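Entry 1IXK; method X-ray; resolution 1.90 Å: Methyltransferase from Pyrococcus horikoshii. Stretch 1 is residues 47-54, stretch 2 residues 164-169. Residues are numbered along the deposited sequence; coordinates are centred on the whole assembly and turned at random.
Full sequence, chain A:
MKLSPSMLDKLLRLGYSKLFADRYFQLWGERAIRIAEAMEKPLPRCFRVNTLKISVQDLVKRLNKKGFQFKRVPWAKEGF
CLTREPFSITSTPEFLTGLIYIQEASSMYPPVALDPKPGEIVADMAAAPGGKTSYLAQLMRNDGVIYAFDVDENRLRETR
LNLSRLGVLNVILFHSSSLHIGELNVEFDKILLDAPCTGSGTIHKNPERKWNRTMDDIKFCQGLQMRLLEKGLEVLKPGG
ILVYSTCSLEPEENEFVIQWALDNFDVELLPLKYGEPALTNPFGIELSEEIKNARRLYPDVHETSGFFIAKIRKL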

ATOM      1  N   PHE A  47     -14.316   0.047  -3.052  1.00 14.92           N
ATOM      2  CA  PHE A  47     -14.100  -0.505  -4.381  1.00 14.55           C
ATOM      3  C   PHE A  47     -13.440   0.507  -5.299  1.00 13.45           C
ATOM      4  O   PHE A  47     -13.496   1.710  -5.063  1.00 12.18           O
ATOM      5  N   ARG A  48     -12.826  -0.007  -6.356  1.00 12.89           N
ATOM      6  CA  ARG A  48     -12.140   0.808  -7.342  1.00 14.88           C
ATOM      7  C   ARG A  48     -12.809   0.582  -8.689  1.00 13.72           C
ATOM      8  O   ARG A  48     -13.049  -0.553  -9.083  1.00 14.81           O
ATOM      9  N   VAL A  49     -13.120   1.664  -9.389  1.00 14.70           N
ATOM     10  CA  VAL A  49     -13.743   1.541 -10.704  1.00 14.03           C
ATOM     11  C   VAL A  49     -12.670   1.110 -11.703  1.00 15.45           C
ATOM     12  O   VAL A  49     -11.593   1.707 -11.751  1.00 13.48           O
ATOM     13  N   ASN A  50     -12.960   0.079 -12.491  1.00 15.28           N
ATOM     14  CA  ASN A  50     -12.008  -0.380 -13.493  1.00 16.12           C
ATOM     15  C   ASN A  50     -12.239   0.436 -14.758  1.00 16.76           C
ATOM     16  O   ASN A  50     -13.108   0.120 -15.577  1.00 14.42           O
ATOM     17  N   THR A  51     -11.455   1.497 -14.907  1.00 16.51           N
ATOM     18  CA  THR A  51     -11.585   2.383 -16.051  1.00 18.64           C
ATOM     19  C   THR A  51     -11.168   1.748 -17.372  1.00 19.82           C
ATOM     20  O   THR A  51     -11.280   2.368 -18.428  1.00 19.97           O
ATOM     21  N   LEU A  52     -10.688   0.510 -17.316  1.00 19.32           N
ATOM     22  CA  LEU A  52     -10.317  -0.191 -18.536  1.00 22.03           C
ATOM     23  C   LEU A  52     -11.616  -0.636 -19.198  1.00 23.92           C
ATOM     24  O   LEU A  52     -11.655  -0.888 -20.402  1.00 23.39           O
ATOM     25  N   LYS A  53     -12.681  -0.718 -18.399  1.00 24.14           N
ATOM     26  CA  LYS A  53     -13.981  -1.151 -18.900  1.00 24.23           C
ATOM     27  C   LYS A  53     -15.125  -0.151 -18.784  1.00 26.21           C
ATOM     28  O   LYS A  53     -16.136  -0.293 -19.469  1.00 26.71           O
ATOM     29  N   ILE A  54     -14.982   0.857 -17.928  1.00 26.24           N
ATOM     30  CA  ILE A  54     -16.048   1.841 -17.759  1.00 25.76           C
ATOM     31  C   ILE A  54     -15.568   3.095 -17.036  1.00 25.51           C
ATOM     32  O   ILE A  54     -14.679   3.029 -16.186  1.00 24.49           O
ATOM     33  N   SER A 164      -7.948 -11.402 -16.149  1.00 20.54           N
ATOM     34  CA  SER A 164      -8.753 -11.689 -17.330  1.00 22.66           C
ATOM     35  C   SER A 164     -10.138 -11.064 -17.182  1.00 21.61           C
ATOM     36  O   SER A 164     -10.653 -10.450 -18.116  1.00 23.07           O
ATOM     37  N   ARG A 165     -10.737 -11.215 -16.007  1.00 21.25           N
ATOM     38  CA  ARG A 165     -12.051 -10.644 -15.747  1.00 21.17           C
ATOM     39  C   ARG A 165     -12.004  -9.117 -15.854  1.00 20.02           C
ATOM     40  O   ARG A 165     -12.972  -8.486 -16.286  1.00 17.34           O
ATOM     41  N   LEU A 166     -10.871  -8.530 -15.471  1.00 17.29           N
ATOM     42  CA  LEU A 166     -10.700  -7.079 -15.515  1.00 16.07           C
ATOM     43  C   LEU A 166     -10.287  -6.551 -16.888  1.00 15.66           C
ATOM     44  O   LEU A 166     -10.260  -5.343 -17.106  1.00 15.66           O
ATOM     45  N   GLY A 167      -9.956  -7.452 -17.806  1.00 15.38           N
ATOM     46  CA  GLY A 167      -9.552  -7.030 -19.137  1.00 15.84           C
ATOM     47  C   GLY A 167      -8.143  -6.458 -19.189  1.00 15.27           C
ATOM     48  O   GLY A 167      -7.823  -5.654 -20.064  1.00 15.74           O
ATOM     49  N   VAL A 168      -7.301  -6.873 -18.248  1.00 15.73           N
ATOM     50  CA  VAL A 168      -5.917  -6.408 -18.185  1.00 12.75           C
ATOM     51  C   VAL A 168      -5.072  -7.194 -19.185  1.00 13.85           C
ATOM     52  O   VAL A 168      -5.027  -8.427 -19.138  1.00 13.62           O
ATOM     53  N   LEU A 169      -4.381  -6.482 -20.070  1.00 10.77           N
ATOM     54  CA  LEU A 169      -3.587  -7.128 -21.113  1.00 12.63           C
ATOM     55  C   LEU A 169      -2.082  -6.888 -21.071  1.00 12.81           C
ATOM     56  O   LEU A 169      -1.342  -7.488 -21.855  1.00 12.93           O
TER

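The polar contacts exploit a helix end, where carbonyl groups lose their partners in the next turn and can accept bonds from side chains. Asn 50 points toward the helical stretch with chi1 t, and its ND2 donates to Leu 166 O at 2.8 Å. The other half of the same amide turns back on its own loop: Leu 52 N donates to Asn 50 OD1 at 3.1 Å. An amide suits this place because it can donate and accept at once. Lys 53, chi1 m and then t throughout, extends far enough for NZ to donate to Arg 165 O at 2.7 Å. Water 1 widens this link, accepting from Lys 53 NZ at 2.7 Å and donating to Ser 164 O at 2.8 Å.

Apolar packing centres on Leu 52, rotamer mt, whose CD1 lies 3.8 Å from CG2 of Val 168 (chi1 t) and 3.9 Å from Gly 167 O. Leu 166, also mt, points sideways; its CD1 sits 4.2 Å from Arg 48 NH1, at the edge of the guanidinium, whose nitrogens find hydrogen bonds elsewhere in the structure.

Gly 167 closes the helix in a Schellman motif. Its positive phi favours glycine, and a CB there would come within 3.2 Å of Lys 53 CE, a tight approach.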

ATOM      1  CB  PHE A  47     -15.431  -0.982  -4.988  1.00 16.39           C
ATOM      2  CG  PHE A  47     -16.420   0.124  -5.241  1.00 18.52           C
ATOM      3  CD1 PHE A  47     -16.339   0.902  -6.393  1.00 17.89           C
ATOM      4  CD2 PHE A  47     -17.413   0.410  -4.310  1.00 18.43           C
ATOM      5  CE1 PHE A  47     -17.230   1.948  -6.612  1.00 19.91           C
ATOM      6  CE2 PHE A  47     -18.313   1.459  -4.521  1.00 19.93           C
ATOM      7  CZ  PHE A  47     -18.221   2.229  -5.673  1.00 18.07           C
ATOM      8  CB  ARG A  48     -10.676   0.379  -7.420  1.00 15.38           C
ATOM      9  CG  ARG A  48      -9.860   1.040  -8.513  1.00 19.38           C
ATOM     10  CD  ARG A  48      -8.540   0.302  -8.679  1.00 15.48           C
ATOM     11  NE  ARG A  48      -8.611  -0.770  -9.665  1.00 16.89           N
ATOM     12  CZ  ARG A  48      -8.022  -1.956  -9.535  1.00 16.15           C
ATOM     13  NH1 ARG A  48      -8.135  -2.857 -10.499  1.00 16.65           N
ATOM     14  NH2 ARG A  48      -7.345  -2.258  -8.431  1.00 14.97           N
ATOM     15  CB  VAL A  49     -14.317   2.886 -11.183  1.00 14.34           C
ATOM     16  CG1 VAL A  49     -14.873   2.733 -12.593  1.00 16.05           C
ATOM     17  CG2 VAL A  49     -15.396   3.373 -10.217  1.00 15.88           C
ATOM     18  CB  ASN A  50     -12.189  -1.872 -13.778  1.00 16.38           C
ATOM     19  CG  ASN A  50     -11.287  -2.362 -14.892  1.00 16.40           C
ATOM     20  OD1 ASN A  50     -10.310  -1.702 -15.249  1.00 15.74           O
ATOM     21  ND2 ASN A  50     -11.603  -3.525 -15.442  1.00 14.44           N
ATOM     22  CB  THR A  51     -10.810   3.685 -15.819  1.00 19.39           C
ATOM     23  OG1 THR A  51      -9.428   3.394 -15.578  1.00 17.64           O
ATOM     24  CG2 THR A  51     -11.391   4.416 -14.617  1.00 19.74           C
ATOM     25  CB  LEU A  52      -9.465  -1.426 -18.236  1.00 20.11           C
ATOM     26  CG  LEU A  52      -7.977  -1.241 -17.929  1.00 19.89           C
ATOM     27  CD1 LEU A  52      -7.352  -2.596 -17.679  1.00 17.44           C
ATOM     28  CD2 LEU A  52      -7.284  -0.546 -19.098  1.00 20.29           C
ATOM     29  CB  LYS A  53     -14.395  -2.449 -18.211  1.00 24.59           C
ATOM     30  CG  LYS A  53     -13.555  -3.651 -18.585  1.00 23.93           C
ATOM     31  CD  LYS A  53     -14.201  -4.932 -18.088  1.00 27.15           C
ATOM     32  CE  LYS A  53     -13.537  -6.155 -18.689  1.00 24.24           C
ATOM     33  NZ  LYS A  53     -14.302  -7.384 -18.375  1.00 24.46           N
ATOM     34  CB  ILE A  54     -17.229   1.223 -16.973  1.00 26.40           C
ATOM     35  CG1 ILE A  54     -18.391   2.214 -16.901  1.00 26.29           C
ATOM     36  CG2 ILE A  54     -16.770   0.827 -15.574  1.00 26.06           C
ATOM     37  CD1 ILE A  54     -19.619   1.662 -16.213  1.00 28.02           C
ATOM     38  CB  SER A 164      -8.878 -13.199 -17.534  1.00 25.42           C
ATOM     39  OG  SER A 164      -9.734 -13.484 -18.625  1.00 31.33           O
ATOM     40  CB  ARG A 165     -12.554 -11.052 -14.353  1.00 25.06           C
ATOM     41  CG  ARG A 165     -13.775 -10.253 -13.891  1.00 30.27           C
ATOM     42  CD  ARG A 165     -14.528 -10.883 -12.715  1.00 34.61           C
ATOM     43  NE  ARG A 165     -13.728 -10.998 -11.498  1.00 39.15           N
ATOM     44  CZ  ARG A 165     -12.924 -12.022 -11.220  1.00 40.32           C
ATOM     45  NH1 ARG A 165     -12.808 -13.032 -12.075  1.00 42.24           N
ATOM     46  NH2 ARG A 165     -12.230 -12.035 -10.091  1.00 40.24           N
ATOM     47  CB  LEU A 166      -9.664  -6.640 -14.474  1.00 16.20           C
ATOM     48  CG  LEU A 166     -10.019  -6.947 -13.013  1.00 17.81           C
ATOM     49  CD1 LEU A 166      -8.834  -6.624 -12.104  1.00 19.97           C
ATOM     50  CD2 LEU A 166     -11.236  -6.141 -12.606  1.00 19.29           C
ATOM     51  CB  VAL A 168      -5.356  -6.589 -16.766  1.00 13.67           C
ATOM     52  CG1 VAL A 168      -3.871  -6.225 -16.737  1.00 13.10           C
ATOM     53  CG2 VAL A 168      -6.147  -5.714 -15.794  1.00 10.58           C
ATOM     54  CB  LEU A 169      -4.095  -6.665 -22.487  1.00 14.34           C
ATOM     55  CG  LEU A 169      -5.594  -6.819 -22.771  1.00 14.58           C
ATOM     56  CD1 LEU A 169      -5.957  -6.105 -24.066  1.00 17.49           C
ATOM     57  CD2 LEU A 169      -5.935  -8.295 -22.849  1.00 17.29           C
TER
HETATM   58  O   HOH W   1     -12.859  -9.311 -19.486  1.00 19.10           O